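Local structure of Abbfa_003403 (Acinetobacter baumannii, 4ZXH) at residues I491-N497 and S508-G513; F647-M651 and S674-L678. The protein is a four-domain nonribosomal peptide synthetase whose condensation, adenylation, phosphopantetheine-carrying and thioesterase domains probably activate and join building blocks and release the peptide product. One frame throughout, in Å; residues are numbered along the deposited sequence.

Contact 1 of 2, residues I491-N497 and S508-G513; sequences IDERGDN and SYRELG
Arg510 runs out straight through chi1 and chi2 and then bends at chi3 (-51°), which carries NE to Asp496, whose CG is set beside its own backbone N and anti to its carbonyl carbon. The pair clasps the helix-beta-hairpin-helix join, where helix 483-494 ends and helix 509-525 begins, at one edge of the large mixed sheet of the adenylation domain. Arg510 NE lies 2.9 Å from Asp496 OD1 in a salt bridge, with a fairly straight N-H...O angle of 165°. OD1 is met from above the carboxylate plane but close to the guanidinium plane; with the two planes 62° apart, this is a single grip, not a flat two-pronged one.

Two backbone bonds also cross. Gly495 O accepts Arg510 N at 2.8 Å, and Asn497 O accepts Tyr509 N at 3.0 Å. Within 508-513 itself, a capping box closes the start of helix 509-525: Glu511 N goes to Ser508 OG (3.2 Å), and Glu511 OE1 answers by taking Ser508 N at 2.9 Å.

On the apolar side, Tyr509 turns one ring face to Arg494 CB, a CH-pi contact with 3.8 Å from that carbon to the ring centroid, while its OH bonds to Gly686 O. Beside it, Ile491 CD1 rests 3.5 Å from Gly513 CA.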
ATOM      1  N   ILE A 491     -44.407  26.576  24.941  1.00 50.23           N
ATOM      2  CA  ILE A 491     -44.410  27.516  26.060  1.00 57.29           C
ATOM      3  C   ILE A 491     -45.749  27.506  26.821  1.00 63.57           C
ATOM      4  O   ILE A 491     -45.769  27.388  28.047  1.00 61.01           O
ATOM      5  CB  ILE A 491     -44.094  28.941  25.581  1.00 53.34           C
ATOM      6  CG1 ILE A 491     -42.622  29.024  25.160  1.00 55.43           C
ATOM      7  CG2 ILE A 491     -44.384  29.938  26.669  1.00 45.18           C
ATOM      8  CD1 ILE A 491     -42.207  30.361  24.616  1.00 52.58           C
ATOM      9  N   ASP A 492     -46.862  27.599  26.097  1.00 67.34           N
ATOM     10  CA  ASP A 492     -48.187  27.627  26.725  1.00 74.76           C
ATOM     11  C   ASP A 492     -48.506  26.324  27.453  1.00 69.57           C
ATOM     12  O   ASP A 492     -49.193  26.330  28.473  1.00 67.60           O
ATOM     13  CB  ASP A 492     -49.275  27.920  25.683  1.00 86.73           C
ATOM     14  CG  ASP A 492     -49.164  29.330  25.092  1.00 95.94           C
ATOM     15  OD1 ASP A 492     -48.613  30.233  25.771  1.00 94.11           O
ATOM     16  OD2 ASP A 492     -49.625  29.533  23.944  1.00 97.26           O
ATOM     17  N   GLU A 493     -47.995  25.212  26.929  1.00 67.95           N
ATOM     18  CA  GLU A 493     -48.276  23.891  27.491  1.00 64.01           C
ATOM     19  C   GLU A 493     -47.302  23.474  28.590  1.00 61.31           C
ATOM     20  O   GLU A 493     -47.720  22.996  29.646  1.00 60.63           O
ATOM     21  CB  GLU A 493     -48.269  22.831  26.388  1.00 57.39           C
ATOM     22  CG  GLU A 493     -49.450  22.913  25.447  1.00 63.84           C
ATOM     23  CD  GLU A 493     -49.420  21.839  24.378  1.00 80.87           C
ATOM     24  OE1 GLU A 493     -48.441  21.058  24.338  1.00 87.53           O
ATOM     25  OE2 GLU A 493     -50.378  21.775  23.578  1.00 87.68           O
ATOM     26  N   ARG A 494     -46.007  23.642  28.342  1.00 59.16           N
ATOM     27  CA  ARG A 494     -44.993  23.186  29.292  1.00 62.57           C
ATOM     28  C   ARG A 494     -44.940  24.033  30.571  1.00 66.99           C
ATOM     29  O   ARG A 494     -44.423  23.581  31.592  1.00 67.54           O
ATOM     30  CB  ARG A 494     -43.616  23.156  28.623  1.00 60.86           C
ATOM     31  CG  ARG A 494     -43.502  22.116  27.510  1.00 63.60           C
ATOM     32  CD  ARG A 494     -43.707  20.715  28.066  1.00 69.21           C
ATOM     33  NE  ARG A 494     -42.625  20.342  28.974  1.00 67.96           N
ATOM     34  CZ  ARG A 494     -42.726  19.407  29.912  1.00 70.56           C
ATOM     35  NH1 ARG A 494     -43.862  18.737  30.072  1.00 58.76           N
ATOM     36  NH2 ARG A 494     -41.684  19.143  30.690  1.00 77.03           N
ATOM     37  N   GLY A 495     -45.475  25.253  30.508  1.00 65.44           N
ATOM     38  CA  GLY A 495     -45.615  26.108  31.679  1.00 64.77           C
ATOM     39  C   GLY A 495     -44.345  26.380  32.472  1.00 69.07           C
ATOM     40  O   GLY A 495     -43.460  27.115  32.014  1.00 74.53           O
ATOM     41  N   ASP A 496     -44.250  25.779  33.659  1.00 67.23           N
ATOM     42  CA  ASP A 496     -43.143  26.053  34.578  1.00 59.69           C
ATOM     43  C   ASP A 496     -42.056  24.972  34.565  1.00 58.72           C
ATOM     44  O   ASP A 496     -41.075  25.048  35.311  1.00 54.23           O
ATOM     45  CB  ASP A 496     -43.688  26.259  35.995  1.00 57.41           C
ATOM     46  CG  ASP A 496     -44.333  27.632  36.170  1.00 72.40           C
ATOM     47  OD1 ASP A 496     -43.859  28.593  35.518  1.00 66.47           O
ATOM     48  OD2 ASP A 496     -45.317  27.754  36.937  1.00 59.82           O
ATOM     49  N   ASN A 497     -42.223  23.978  33.698  1.00 55.15           N
ATOM     50  CA  ASN A 497     -41.175  22.991  33.465  1.00 59.64           C
ATOM     51  C   ASN A 497     -39.903  23.625  32.923  1.00 58.16           C
ATOM     52  O   ASN A 497     -39.940  24.723  32.349  1.00 54.27           O
ATOM     53  CB  ASN A 497     -41.655  21.920  32.489  1.00 67.20           C
ATOM     54  CG  ASN A 497     -42.515  20.868  33.152  1.00 70.37           C
ATOM     55  OD1 ASN A 497     -43.684  20.708  32.805  1.00 63.82           O
ATOM     56  ND2 ASN A 497     -41.931  20.119  34.087  1.00 75.86           N
ATOM     57  N   SER A 508     -37.420  28.408  33.140  1.00 43.96           N
ATOM     58  CA  SER A 508     -38.615  27.657  32.758  1.00 50.70           C
ATOM     59  C   SER A 508     -39.144  28.080  31.378  1.00 56.23           C
ATOM     60  O   SER A 508     -38.734  29.107  30.837  1.00 56.40           O
ATOM     61  CB  SER A 508     -39.711  27.844  33.800  1.00 52.71           C
ATOM     62  OG  SER A 508     -40.216  29.164  33.757  1.00 57.59           O
ATOM     63  N   TYR A 509     -40.065  27.298  30.820  1.00 54.53           N
ATOM     64  CA  TYR A 509     -40.690  27.654  29.549  1.00 53.23           C
ATOM     65  C   TYR A 509     -41.480  28.975  29.606  1.00 54.28           C
ATOM     66  O   TYR A 509     -41.427  29.778  28.675  1.00 46.29           O
ATOM     67  CB  TYR A 509     -41.608  26.530  29.082  1.00 51.74           C
ATOM     68  CG  TYR A 509     -40.930  25.533  28.176  1.00 48.51           C
ATOM     69  CD1 TYR A 509     -40.865  25.757  26.808  1.00 40.52           C
ATOM     70  CD2 TYR A 509     -40.364  24.362  28.684  1.00 46.46           C
ATOM     71  CE1 TYR A 509     -40.251  24.861  25.969  1.00 39.66           C
ATOM     72  CE2 TYR A 509     -39.744  23.450  27.854  1.00 42.75           C
ATOM     73  CZ  TYR A 509     -39.688  23.706  26.489  1.00 59.76           C
ATOM     74  OH  TYR A 509     -39.069  22.814  25.629  1.00 52.43           O
ATOM     75  N   ARG A 510     -42.219  29.187  30.688  1.00 51.79           N
ATOM     76  CA  ARG A 510     -42.925  30.443  30.880  1.00 55.94           C
ATOM     77  C   ARG A 510     -41.916  31.591  30.858  1.00 56.44           C
ATOM     78  O   ARG A 510     -42.120  32.613  30.196  1.00 62.08           O
ATOM     79  CB  ARG A 510     -43.697  30.423  32.201  1.00 47.34           C
ATOM     80  CG  ARG A 510     -44.608  31.606  32.429  1.00 47.95           C
ATOM     81  CD  ARG A 510     -45.183  31.587  33.848  1.00 50.92           C
ATOM     82  NE  ARG A 510     -45.782  30.304  34.210  1.00 53.28           N
ATOM     83  CZ  ARG A 510     -47.003  29.916  33.844  1.00 59.99           C
ATOM     84  NH1 ARG A 510     -47.752  30.708  33.085  1.00 58.48           N
ATOM     85  NH2 ARG A 510     -47.477  28.736  34.223  1.00 62.59           N
ATOM     86  N   GLU A 511     -40.816  31.398  31.577  1.00 50.11           N
ATOM     87  CA  GLU A 511     -39.779  32.413  31.688  1.00 49.03           C
ATOM     88  C   GLU A 511     -39.123  32.673  30.339  1.00 49.49           C
ATOM     89  O   GLU A 511     -38.739  33.797  30.035  1.00 54.50           O
ATOM     90  CB  GLU A 511     -38.727  31.990  32.722  1.00 42.13           C
ATOM     91  CG  GLU A 511     -39.153  32.242  34.153  1.00 57.17           C
ATOM     92  CD  GLU A 511     -38.189  31.679  35.189  1.00 68.53           C
ATOM     93  OE1 GLU A 511     -37.412  30.748  34.861  1.00 67.09           O
ATOM     94  OE2 GLU A 511     -38.215  32.181  36.339  1.00 72.50           O
ATOM     95  N   LEU A 512     -38.983  31.620  29.542  1.00 45.07           N
ATOM     96  CA  LEU A 512     -38.406  31.731  28.211  1.00 40.19           C
ATOM     97  C   LEU A 512     -39.268  32.622  27.331  1.00 45.69           C
ATOM     98  O   LEU A 512     -38.755  33.482  26.614  1.00 42.62           O
ATOM     99  CB  LEU A 512     -38.263  30.350  27.571  1.00 43.17           C
ATOM    100  CG  LEU A 512     -37.970  30.287  26.066  1.00 44.37           C
ATOM    101  CD1 LEU A 512     -36.632  30.909  25.729  1.00 31.85           C
ATOM    102  CD2 LEU A 512     -38.031  28.849  25.563  1.00 40.07           C
ATOM    103  N   GLY A 513     -40.582  32.406  27.395  1.00 44.26           N
ATOM    104  CA  GLY A 513     -41.533  33.185  26.627  1.00 45.31           C
ATOM    105  C   GLY A 513     -41.437  34.653  26.994  1.00 49.97           C
ATOM    106  O   GLY A 513     -41.499  35.531  26.132  1.00 46.93           O
TER

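Contact 2 of 2, residues F647-M651 and S674-L678; sequences FLLSM and SILEL
The Phe647 ring is the flat group here, and Leu676 meets it at the edge: Leu676 CB lies near the ring plane, 3.9 Å from Phe647 CE2. The neighbouring Phe647 CZ is almost as near the same Leu676 CB, at 4.0 Å, so the methylene sits against the edge between these two ring carbons. Ile675 CG2 lies 4.4 Å from Phe647 CE2. With CG anti to the backbone N (chi1 163°), Phe647 brings CE2 and CZ against Leu676 CB, and its side chain lies roughly perpendicular to that of Leu676; Val770, from a loop, also touches the Phe647 side chain.

Helices 641-655 and 674-679 meet at a wide angle, the short segments running 66° apart with axes 10.9 Å from each other at closest approach. Helix 674-679 belongs to a beta-alpha-beta crossover: it follows strand 662-665 and leads to strand 687-690, its parallel neighbour in the sheet. Glu677, whose CB points away from helix 641-655, reaches the sheet side, bonding to Thr667 OG1 and Gln715 NE2.

Leu676 is the hub on its helix. Its CG stands opposite the backbone N (chi1 172°), and its CD1 lies 4.0 Å from Met651 CB. The same methyl is 4.1 Å from Leu648 CD2, the two leucine side chains running antiparallel alongside each other. Met651 touches through CB; the chain beyond bends at chi2 and chi3 and turns off from Leu676.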
ATOM      1  N   PHE A 647     -35.636  21.494   7.729  1.00 34.27           N
ATOM      2  CA  PHE A 647     -34.537  20.774   8.344  1.00 35.24           C
ATOM      3  C   PHE A 647     -34.916  20.187   9.701  1.00 38.20           C
ATOM      4  O   PHE A 647     -34.756  18.996   9.933  1.00 41.38           O
ATOM      5  CB  PHE A 647     -33.332  21.698   8.496  1.00 34.92           C
ATOM      6  CG  PHE A 647     -32.296  21.193   9.464  1.00 37.46           C
ATOM      7  CD1 PHE A 647     -31.488  20.116   9.137  1.00 34.82           C
ATOM      8  CD2 PHE A 647     -32.124  21.807  10.698  1.00 35.14           C
ATOM      9  CE1 PHE A 647     -30.535  19.663  10.017  1.00 36.84           C
ATOM     10  CE2 PHE A 647     -31.174  21.352  11.585  1.00 35.46           C
ATOM     11  CZ  PHE A 647     -30.387  20.276  11.248  1.00 37.33           C
ATOM     12  N   LEU A 648     -35.415  21.040  10.586  1.00 38.85           N
ATOM     13  CA  LEU A 648     -35.747  20.656  11.949  1.00 39.83           C
ATOM     14  C   LEU A 648     -36.754  19.524  11.996  1.00 42.40           C
ATOM     15  O   LEU A 648     -36.555  18.552  12.730  1.00 49.66           O
ATOM     16  CB  LEU A 648     -36.277  21.867  12.725  1.00 41.33           C
ATOM     17  CG  LEU A 648     -35.145  22.833  13.081  1.00 36.42           C
ATOM     18  CD1 LEU A 648     -35.665  24.146  13.627  1.00 33.66           C
ATOM     19  CD2 LEU A 648     -34.218  22.157  14.071  1.00 36.38           C
ATOM     20  N   LEU A 649     -37.823  19.641  11.212  1.00 39.13           N
ATOM     21  CA  LEU A 649     -38.846  18.593  11.171  1.00 39.91           C
ATOM     22  C   LEU A 649     -38.284  17.282  10.630  1.00 43.19           C
ATOM     23  O   LEU A 649     -38.609  16.203  11.124  1.00 47.99           O
ATOM     24  CB  LEU A 649     -40.042  19.030  10.328  1.00 38.27           C
ATOM     25  CG  LEU A 649     -40.939  20.120  10.917  1.00 40.60           C
ATOM     26  CD1 LEU A 649     -42.101  20.382   9.990  1.00 41.35           C
ATOM     27  CD2 LEU A 649     -41.426  19.712  12.299  1.00 42.60           C
ATOM     28  N   SER A 650     -37.440  17.388   9.611  1.00 43.08           N
ATOM     29  CA  SER A 650     -36.808  16.226   9.001  1.00 43.57           C
ATOM     30  C   SER A 650     -35.942  15.523  10.036  1.00 45.85           C
ATOM     31  O   SER A 650     -35.916  14.296  10.132  1.00 51.80           O
ATOM     32  CB  SER A 650     -35.961  16.646   7.799  1.00 44.61           C
ATOM     33  OG  SER A 650     -35.812  15.603   6.854  1.00 48.78           O
ATOM     34  N   MET A 651     -35.242  16.322  10.824  1.00 40.78           N
ATOM     35  CA  MET A 651     -34.355  15.785  11.833  1.00 43.33           C
ATOM     36  C   MET A 651     -35.162  15.102  12.920  1.00 50.75           C
ATOM     37  O   MET A 651     -34.748  14.064  13.450  1.00 52.00           O
ATOM     38  CB  MET A 651     -33.468  16.890  12.408  1.00 35.60           C
ATOM     39  CG  MET A 651     -32.197  17.086  11.589  1.00 37.68           C
ATOM     40  SD  MET A 651     -31.144  15.591  11.500  1.00 41.14           S
ATOM     41  CE  MET A 651     -30.852  15.579   9.767  1.00 30.31           C
ATOM     42  N   SER A 674     -25.373  24.401  15.256  1.00 31.39           N
ATOM     43  CA  SER A 674     -25.846  24.765  16.585  1.00 33.80           C
ATOM     44  C   SER A 674     -27.346  25.037  16.590  1.00 33.29           C
ATOM     45  O   SER A 674     -28.013  24.879  17.617  1.00 34.49           O
ATOM     46  CB  SER A 674     -25.110  26.001  17.089  1.00 35.51           C
ATOM     47  OG  SER A 674     -25.511  27.128  16.333  1.00 27.29           O
ATOM     48  N   ILE A 675     -27.861  25.472  15.444  1.00 27.06           N
ATOM     49  CA  ILE A 675     -29.299  25.651  15.243  1.00 29.32           C
ATOM     50  C   ILE A 675     -30.123  24.446  15.742  1.00 34.39           C
ATOM     51  O   ILE A 675     -31.114  24.618  16.451  1.00 35.45           O
ATOM     52  CB  ILE A 675     -29.594  25.928  13.739  1.00 29.72           C
ATOM     53  CG1 ILE A 675     -29.557  27.423  13.484  1.00 34.07           C
ATOM     54  CG2 ILE A 675     -30.941  25.420  13.309  1.00 23.02           C
ATOM     55  CD1 ILE A 675     -30.532  28.163  14.352  1.00 38.01           C
ATOM     56  N   LEU A 676     -29.702  23.233  15.381  1.00 31.82           N
ATOM     57  CA  LEU A 676     -30.372  22.008  15.814  1.00 35.75           C
ATOM     58  C   LEU A 676     -30.309  21.826  17.329  1.00 41.93           C
ATOM     59  O   LEU A 676     -31.273  21.398  17.959  1.00 45.83           O
ATOM     60  CB  LEU A 676     -29.736  20.789  15.142  1.00 35.22           C
ATOM     61  CG  LEU A 676     -30.198  19.418  15.637  1.00 30.79           C
ATOM     62  CD1 LEU A 676     -31.628  19.143  15.213  1.00 29.26           C
ATOM     63  CD2 LEU A 676     -29.269  18.346  15.142  1.00 32.73           C
ATOM     64  N   GLU A 677     -29.152  22.150  17.895  1.00 38.76           N
ATOM     65  CA  GLU A 677     -28.873  21.952  19.308  1.00 39.09           C
ATOM     66  C   GLU A 677     -29.654  22.918  20.186  1.00 44.55           C
ATOM     67  O   GLU A 677     -30.110  22.563  21.276  1.00 50.94           O
ATOM     68  CB  GLU A 677     -27.375  22.118  19.579  1.00 34.15           C
ATOM     69  CG  GLU A 677     -26.460  21.376  18.616  1.00 37.60           C
ATOM     70  CD  GLU A 677     -24.991  21.604  18.935  1.00 43.74           C
ATOM     71  OE1 GLU A 677     -24.691  22.435  19.823  1.00 47.86           O
ATOM     72  OE2 GLU A 677     -24.134  20.962  18.290  1.00 39.78           O
ATOM     73  N   LEU A 678     -29.793  24.150  19.716  1.00 40.48           N
ATOM     74  CA  LEU A 678     -30.419  25.194  20.517  1.00 39.63           C
ATOM     75  C   LEU A 678     -31.952  25.243  20.382  1.00 41.56           C
ATOM     76  O   LEU A 678     -32.622  25.851  21.203  1.00 52.52           O
ATOM     77  CB  LEU A 678     -29.812  26.552  20.144  1.00 30.76           C
ATOM     78  CG  LEU A 678     -28.296  26.675  20.378  1.00 34.10           C
ATOM     79  CD1 LEU A 678     -27.733  27.971  19.764  1.00 23.63           C
ATOM     80  CD2 LEU A 678     -27.919  26.566  21.873  1.00 28.03           C
TER

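From the N terminus, contact 1 comes first: segments 491-497 and 508-513 are brought together across ten residues that include strand 498-501 and the first residue of strand 507-508. Contact 2 opens only later, joining helices 641-655 and 674-679 across a span that includes strand 662-665. The two loops therefore follow in series and neither nests nor crosses. The centres of contact 1 and contact 2 are about 20 Å apart. The nearest atoms of contact 1 and contact 2 are about 8 Å apart, without touching. One sheet relates them, since strands 507-508, 498-501, 687-690 and 662-665 are consecutive in it. Arg494 of contact 1 also touches Thr659, within the span that contact 2 closes.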